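Local coordinates for SIR4-interacting protein SIF2 (Saccharomyces cerevisiae, PDB 1R5M), which acts in the Set3C histone deacetylase corepressor complex and antagonizes telomeric silencing, its C-terminal WD40 repeats forming a beta-propeller, at residues A[89-101]-A[125-139]. Sequence-based numbering, arbitrary orientation.
Sequences TIIAELRHPFALS and TGVENGELRLWNKTG. With SO4 (sulfate ion), chain B.
The imidazole of H96 lies in a slot between V127 and R133, gripped at both nitrogens by the next propeller blade. V127 CG1 sits over the centre of one ring face, 3.5 Å from the centroid, and the aliphatic CD of R133 lies over the opposite face, so two CH-pi contacts hold the flat ring. A histidine suits this place because it offers two polar nitrogens: ND1 donates to E131 OE1 at 2.8 Å through a bent bond (143°), and NE2 shares a 2.7 Å hydrogen bond with T125 OG1. That hydroxyl also accepts from W135 NE1 at 2.8 Å, a nearly straight bond in the indole plane. E131 is held in turn by R133, whose NE and NH2 meet one carboxylate oxygen each, with NE to OE1 2.9 Å. P97 CD rests over a face of the R133 guanidinium.

On strand 89-95, L94 lies across one face of the W135 indole, CB over the six-membered ring, 3.7 Å from its centroid, and CD2 near W135 CD2 and CE3; L94 CD1 meets T125 CG2 at 3.9 Å. Leucine and tryptophan thus provide much of the apolar part of the interface. At the turn 136-139, A92 CB packs on G139 CA at 3.6 Å; glycine suits the end of this type I turn, where phi is positive (112°). A water donates to both E93 O and G139 O.

W135, T125 and H96 correspond to the Trp, Ser/Thr and His of the WD40 tetrad, which the cluster resembles, with E131 probably in the role of its carboxylate. All four are buried, and R133 braces E131. The carboxylate would probably orient and polarise the imidazole, so a polar network, with apolar packing beside it, joins the outer strand 86-95 of one blade to the next.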
loop_
_atom_site.group_PDB
_atom_site.type_symbol
_atom_site.label_atom_id
_atom_site.label_comp_id
_atom_site.label_asym_id
_atom_site.label_seq_id
_atom_site.Cartn_x
_atom_site.Cartn_y
_atom_site.Cartn_z
ATOM N N THR A 89 2.255 -12.185 20.709
ATOM C CA THR A 89 1.324 -11.796 21.760
ATOM C C THR A 89 0.301 -10.814 21.206
ATOM O O THR A 89 0.666 -9.818 20.585
ATOM C CB THR A 89 2.059 -11.129 22.941
ATOM O OG1 THR A 89 3.009 -12.049 23.494
ATOM C CG2 THR A 89 1.068 -10.721 24.023
ATOM N N ILE A 90 -0.980 -11.100 21.422
ATOM C CA ILE A 90 -2.041 -10.220 20.940
ATOM C C ILE A 90 -2.208 -9.041 21.892
ATOM O O ILE A 90 -2.454 -9.220 23.086
ATOM C CB ILE A 90 -3.388 -10.968 20.823
ATOM C CG1 ILE A 90 -3.231 -12.186 19.911
ATOM C CG2 ILE A 90 -4.459 -10.032 20.273
ATOM C CD1 ILE A 90 -2.765 -11.857 18.503
ATOM N N ILE A 91 -2.066 -7.837 21.349
ATOM C CA ILE A 91 -2.186 -6.606 22.122
ATOM C C ILE A 91 -3.643 -6.195 22.295
ATOM O O ILE A 91 -4.046 -5.731 23.366
ATOM C CB ILE A 91 -1.422 -5.449 21.433
ATOM C CG1 ILE A 91 0.079 -5.754 21.422
ATOM C CG2 ILE A 91 -1.698 -4.133 22.148
ATOM C CD1 ILE A 91 0.905 -4.767 20.620
ATOM N N ALA A 92 -4.435 -6.368 21.242
ATOM C CA ALA A 92 -5.839 -5.994 21.297
ATOM C C ALA A 92 -6.634 -6.466 20.092
ATOM O O ALA A 92 -6.078 -6.748 19.029
ATOM C CB ALA A 92 -5.959 -4.477 21.421
ATOM N N GLU A 93 -7.945 -6.552 20.281
ATOM C CA GLU A 93 -8.862 -6.937 19.225
ATOM C C GLU A 93 -9.569 -5.650 18.802
ATOM O O GLU A 93 -10.049 -4.889 19.648
ATOM C CB GLU A 93 -9.888 -7.952 19.741
ATOM C CG GLU A 93 -9.272 -9.240 20.266
ATOM C CD GLU A 93 -10.307 -10.228 20.779
ATOM O OE1 GLU A 93 -9.906 -11.288 21.305
ATOM O OE2 GLU A 93 -11.519 -9.951 20.657
ATOM N N LEU A 94 -9.608 -5.402 17.498
ATOM C CA LEU A 94 -10.253 -4.215 16.945
ATOM C C LEU A 94 -11.459 -4.736 16.172
ATOM O O LEU A 94 -11.388 -4.976 14.965
ATOM C CB LEU A 94 -9.285 -3.485 16.010
ATOM C CG LEU A 94 -7.850 -3.300 16.523
ATOM C CD1 LEU A 94 -7.054 -2.527 15.483
ATOM C CD2 LEU A 94 -7.837 -2.562 17.864
ATOM N N ARG A 95 -12.571 -4.904 16.876
ATOM C CA ARG A 95 -13.772 -5.459 16.269
ATOM C C ARG A 95 -14.789 -4.447 15.755
ATOM O O ARG A 95 -14.983 -3.383 16.344
ATOM C CB ARG A 95 -14.441 -6.401 17.278
ATOM C CG ARG A 95 -15.396 -7.419 16.672
ATOM C CD ARG A 95 -15.865 -8.413 17.734
ATOM N NE ARG A 95 -14.754 -9.134 18.360
ATOM C CZ ARG A 95 -14.179 -10.225 17.859
ATOM N NH1 ARG A 95 -14.603 -10.741 16.714
ATOM N NH2 ARG A 95 -13.178 -10.805 18.507
ATOM N N HIS A 96 -15.417 -4.788 14.631
ATOM C CA HIS A 96 -16.457 -3.960 14.025
ATOM C C HIS A 96 -17.760 -4.744 14.155
ATOM O O HIS A 96 -17.804 -5.936 13.866
ATOM C CB HIS A 96 -16.191 -3.734 12.532
ATOM C CG HIS A 96 -15.069 -2.789 12.239
ATOM N ND1 HIS A 96 -15.270 -1.558 11.654
ATOM C CD2 HIS A 96 -13.730 -2.916 12.398
ATOM C CE1 HIS A 96 -14.103 -0.969 11.457
ATOM N NE2 HIS A 96 -13.153 -1.774 11.899
ATOM N N PRO A 97 -18.836 -4.094 14.606
ATOM C CA PRO A 97 -20.096 -4.831 14.726
ATOM C C PRO A 97 -20.654 -5.103 13.331
ATOM O O PRO A 97 -20.293 -4.421 12.374
ATOM C CB PRO A 97 -20.976 -3.870 15.521
ATOM C CG PRO A 97 -20.495 -2.526 15.047
ATOM C CD PRO A 97 -18.989 -2.699 15.052
ATOM N N PHE A 98 -21.506 -6.114 13.197
ATOM C CA PHE A 98 -22.109 -6.373 11.902
ATOM C C PHE A 98 -23.246 -5.368 11.789
ATOM O O PHE A 98 -23.856 -5.010 12.797
ATOM C CB PHE A 98 -22.638 -7.803 11.810
ATOM C CG PHE A 98 -21.554 -8.833 11.654
ATOM C CD1 PHE A 98 -20.887 -9.338 12.763
ATOM C CD2 PHE A 98 -21.184 -9.277 10.390
ATOM C CE1 PHE A 98 -19.863 -10.272 12.616
ATOM C CE2 PHE A 98 -20.161 -10.211 10.234
ATOM C CZ PHE A 98 -19.501 -10.708 11.351
ATOM N N ALA A 99 -23.519 -4.910 10.574
ATOM C CA ALA A 99 -24.565 -3.920 10.347
ATOM C C ALA A 99 -25.941 -4.404 10.767
ATOM O O ALA A 99 -26.241 -5.599 10.715
ATOM C CB ALA A 99 -24.585 -3.516 8.881
ATOM N N LEU A 100 -26.774 -3.458 11.190
ATOM C CA LEU A 100 -28.133 -3.765 11.603
ATOM C C LEU A 100 -28.820 -4.366 10.384
ATOM O O LEU A 100 -29.605 -5.309 10.499
ATOM C CB LEU A 100 -28.850 -2.481 12.029
ATOM C CG LEU A 100 -30.287 -2.608 12.537
ATOM C CD1 LEU A 100 -30.317 -3.440 13.806
ATOM C CD2 LEU A 100 -30.851 -1.222 12.794
ATOM N N SER A 101 -28.498 -3.804 9.221
ATOM C CA SER A 101 -29.040 -4.239 7.937
ATOM C C SER A 101 -30.524 -3.925 7.803
ATOM O O SER A 101 -30.956 -3.339 6.808
ATOM C CB SER A 101 -28.806 -5.739 7.741
ATOM O OG SER A 101 -29.304 -6.171 6.485
ATOM N N THR A 125 -9.160 1.267 10.767
ATOM C CA THR A 125 -9.510 -0.021 10.181
ATOM C C THR A 125 -10.814 0.185 9.417
ATOM O O THR A 125 -11.698 0.925 9.865
ATOM C CB THR A 125 -9.698 -1.132 11.251
ATOM O OG1 THR A 125 -10.687 -0.735 12.209
ATOM C CG2 THR A 125 -8.378 -1.413 11.961
ATOM N N GLY A 126 -10.911 -0.440 8.246
ATOM C CA GLY A 126 -12.108 -0.331 7.428
ATOM C C GLY A 126 -12.627 -1.716 7.091
ATOM O O GLY A 126 -11.840 -2.648 6.921
ATOM N N VAL A 127 -13.945 -1.857 6.990
ATOM C CA VAL A 127 -14.555 -3.149 6.680
ATOM C C VAL A 127 -15.375 -3.125 5.396
ATOM O O VAL A 127 -15.596 -2.071 4.799
ATOM C CB VAL A 127 -15.458 -3.642 7.839
ATOM C CG1 VAL A 127 -14.606 -3.970 9.049
ATOM C CG2 VAL A 127 -16.501 -2.575 8.194
ATOM N N GLU A 128 -15.820 -4.304 4.972
ATOM C CA GLU A 128 -16.606 -4.426 3.755
ATOM C C GLU A 128 -17.853 -3.553 3.695
ATOM O O GLU A 128 -18.212 -3.079 2.618
ATOM C CB GLU A 128 -17.033 -5.876 3.531
ATOM C CG GLU A 128 -15.919 -6.829 3.183
ATOM C CD GLU A 128 -16.465 -8.173 2.751
ATOM O OE1 GLU A 128 -16.974 -8.271 1.612
ATOM O OE2 GLU A 128 -16.404 -9.123 3.553
ATOM N N ASN A 129 -18.531 -3.345 4.823
ATOM C CA ASN A 129 -19.742 -2.531 4.771
ATOM C C ASN A 129 -19.477 -1.035 4.673
ATOM O O ASN A 129 -20.414 -0.247 4.527
ATOM C CB ASN A 129 -20.694 -2.840 5.947
ATOM C CG ASN A 129 -20.180 -2.347 7.293
ATOM O OD1 ASN A 129 -19.648 -1.242 7.409
ATOM N ND2 ASN A 129 -20.370 -3.162 8.325
ATOM N N GLY A 130 -18.202 -0.650 4.742
ATOM C CA GLY A 130 -17.840 0.752 4.618
ATOM C C GLY A 130 -17.436 1.486 5.880
ATOM O O GLY A 130 -16.845 2.566 5.813
ATOM N N GLU A 131 -17.742 0.913 7.036
ATOM C CA GLU A 131 -17.408 1.554 8.297
ATOM C C GLU A 131 -15.915 1.658 8.568
ATOM O O GLU A 131 -15.143 0.756 8.248
ATOM C CB GLU A 131 -18.055 0.804 9.460
ATOM C CG GLU A 131 -17.840 1.470 10.816
ATOM C CD GLU A 131 -18.342 0.623 11.963
ATOM O OE1 GLU A 131 -17.800 -0.484 12.162
ATOM O OE2 GLU A 131 -19.278 1.059 12.666
ATOM N N LEU A 132 -15.522 2.773 9.174
ATOM C CA LEU A 132 -14.139 3.003 9.561
ATOM C C LEU A 132 -14.131 3.197 11.073
ATOM O O LEU A 132 -15.053 3.799 11.629
ATOM C CB LEU A 132 -13.593 4.279 8.912
ATOM C CG LEU A 132 -13.470 4.354 7.391
ATOM C CD1 LEU A 132 -13.239 5.809 6.984
ATOM C CD2 LEU A 132 -12.327 3.474 6.913
ATOM N N ARG A 133 -13.114 2.663 11.738
ATOM C CA ARG A 133 -12.956 2.846 13.177
ATOM C C ARG A 133 -11.527 3.298 13.426
ATOM O O ARG A 133 -10.594 2.863 12.735
ATOM C CB ARG A 133 -13.275 1.563 13.951
ATOM C CG ARG A 133 -14.773 1.322 14.029
ATOM C CD ARG A 133 -15.198 0.074 14.794
ATOM N NE ARG A 133 -16.657 0.034 14.749
ATOM C CZ ARG A 133 -17.457 0.247 15.789
ATOM N NH1 ARG A 133 -16.961 0.486 16.997
ATOM N NH2 ARG A 133 -18.765 0.310 15.596
ATOM N N LEU A 134 -11.374 4.201 14.391
ATOM C CA LEU A 134 -10.083 4.769 14.757
ATOM C C LEU A 134 -9.690 4.236 16.123
ATOM O O LEU A 134 -10.486 4.285 17.064
ATOM C CB LEU A 134 -10.192 6.295 14.807
ATOM C CG LEU A 134 -8.955 7.063 15.265
ATOM C CD1 LEU A 134 -7.844 6.918 14.229
ATOM C CD2 LEU A 134 -9.313 8.522 15.460
ATOM N N TRP A 135 -8.460 3.745 16.233
ATOM C CA TRP A 135 -7.974 3.162 17.480
ATOM C C TRP A 135 -6.597 3.676 17.884
ATOM O O TRP A 135 -5.825 4.138 17.046
ATOM C CB TRP A 135 -7.863 1.638 17.348
ATOM C CG TRP A 135 -8.958 0.969 16.563
ATOM C CD1 TRP A 135 -9.096 0.933 15.201
ATOM C CD2 TRP A 135 -10.051 0.216 17.097
ATOM N NE1 TRP A 135 -10.207 0.199 14.857
ATOM C CE2 TRP A 135 -10.813 -0.252 16.001
ATOM C CE3 TRP A 135 -10.462 -0.111 18.396
ATOM C CZ2 TRP A 135 -11.962 -1.031 16.166
ATOM C CZ3 TRP A 135 -11.606 -0.885 18.560
ATOM C CH2 TRP A 135 -12.342 -1.336 17.449
ATOM N N ASN A 136 -6.292 3.578 19.175
ATOM C CA ASN A 136 -4.976 3.963 19.665
ATOM C C ASN A 136 -4.110 2.708 19.518
ATOM O O ASN A 136 -4.637 1.600 19.428
ATOM C CB ASN A 136 -5.041 4.394 21.133
ATOM C CG ASN A 136 -3.663 4.634 21.729
ATOM O OD1 ASN A 136 -3.124 3.788 22.456
ATOM N ND2 ASN A 136 -3.077 5.781 21.413
ATOM N N LYS A 137 -2.791 2.876 19.494
ATOM C CA LYS A 137 -1.884 1.741 19.329
ATOM C C LYS A 137 -1.990 0.669 20.411
ATOM O O LYS A 137 -1.500 -0.449 20.225
ATOM C CB LYS A 137 -0.435 2.227 19.231
ATOM C CG LYS A 137 0.083 2.930 20.478
ATOM C CD LYS A 137 1.558 3.271 20.333
ATOM C CE LYS A 137 2.059 4.071 21.527
ATOM N NZ LYS A 137 1.899 3.321 22.802
ATOM N N THR A 138 -2.616 1.001 21.538
ATOM C CA THR A 138 -2.789 0.032 22.616
ATOM C C THR A 138 -4.133 -0.687 22.479
ATOM O O THR A 138 -4.433 -1.606 23.241
ATOM C CB THR A 138 -2.715 0.701 24.014
ATOM O OG1 THR A 138 -3.795 1.631 24.165
ATOM C CG2 THR A 138 -1.393 1.429 24.184
ATOM N N GLY A 139 -4.940 -0.252 21.511
ATOM C CA GLY A 139 -6.230 -0.884 21.274
ATOM C C GLY A 139 -7.492 -0.091 21.576
ATOM O O GLY A 139 -8.569 -0.437 21.086
HETATM S S SO4 B . -12.632 -14.000 16.413
HETATM O O1 SO4 B . -13.731 -13.333 15.691
HETATM O O2 SO4 B . -12.964 -15.426 16.601
HETATM O O3 SO4 B . -11.386 -13.879 15.634
HETATM O O4 SO4 B . -12.440 -13.367 17.731
HETATM O O HOH W 1 -3.325 -3.088 25.393
HETATM O O HOH W 2 -9.735 -2.793 21.456
HETATM O O HOH W 3 -19.510 -2.312 11.006
HETATM O O HOH W 4 -22.122 -5.624 8.063
#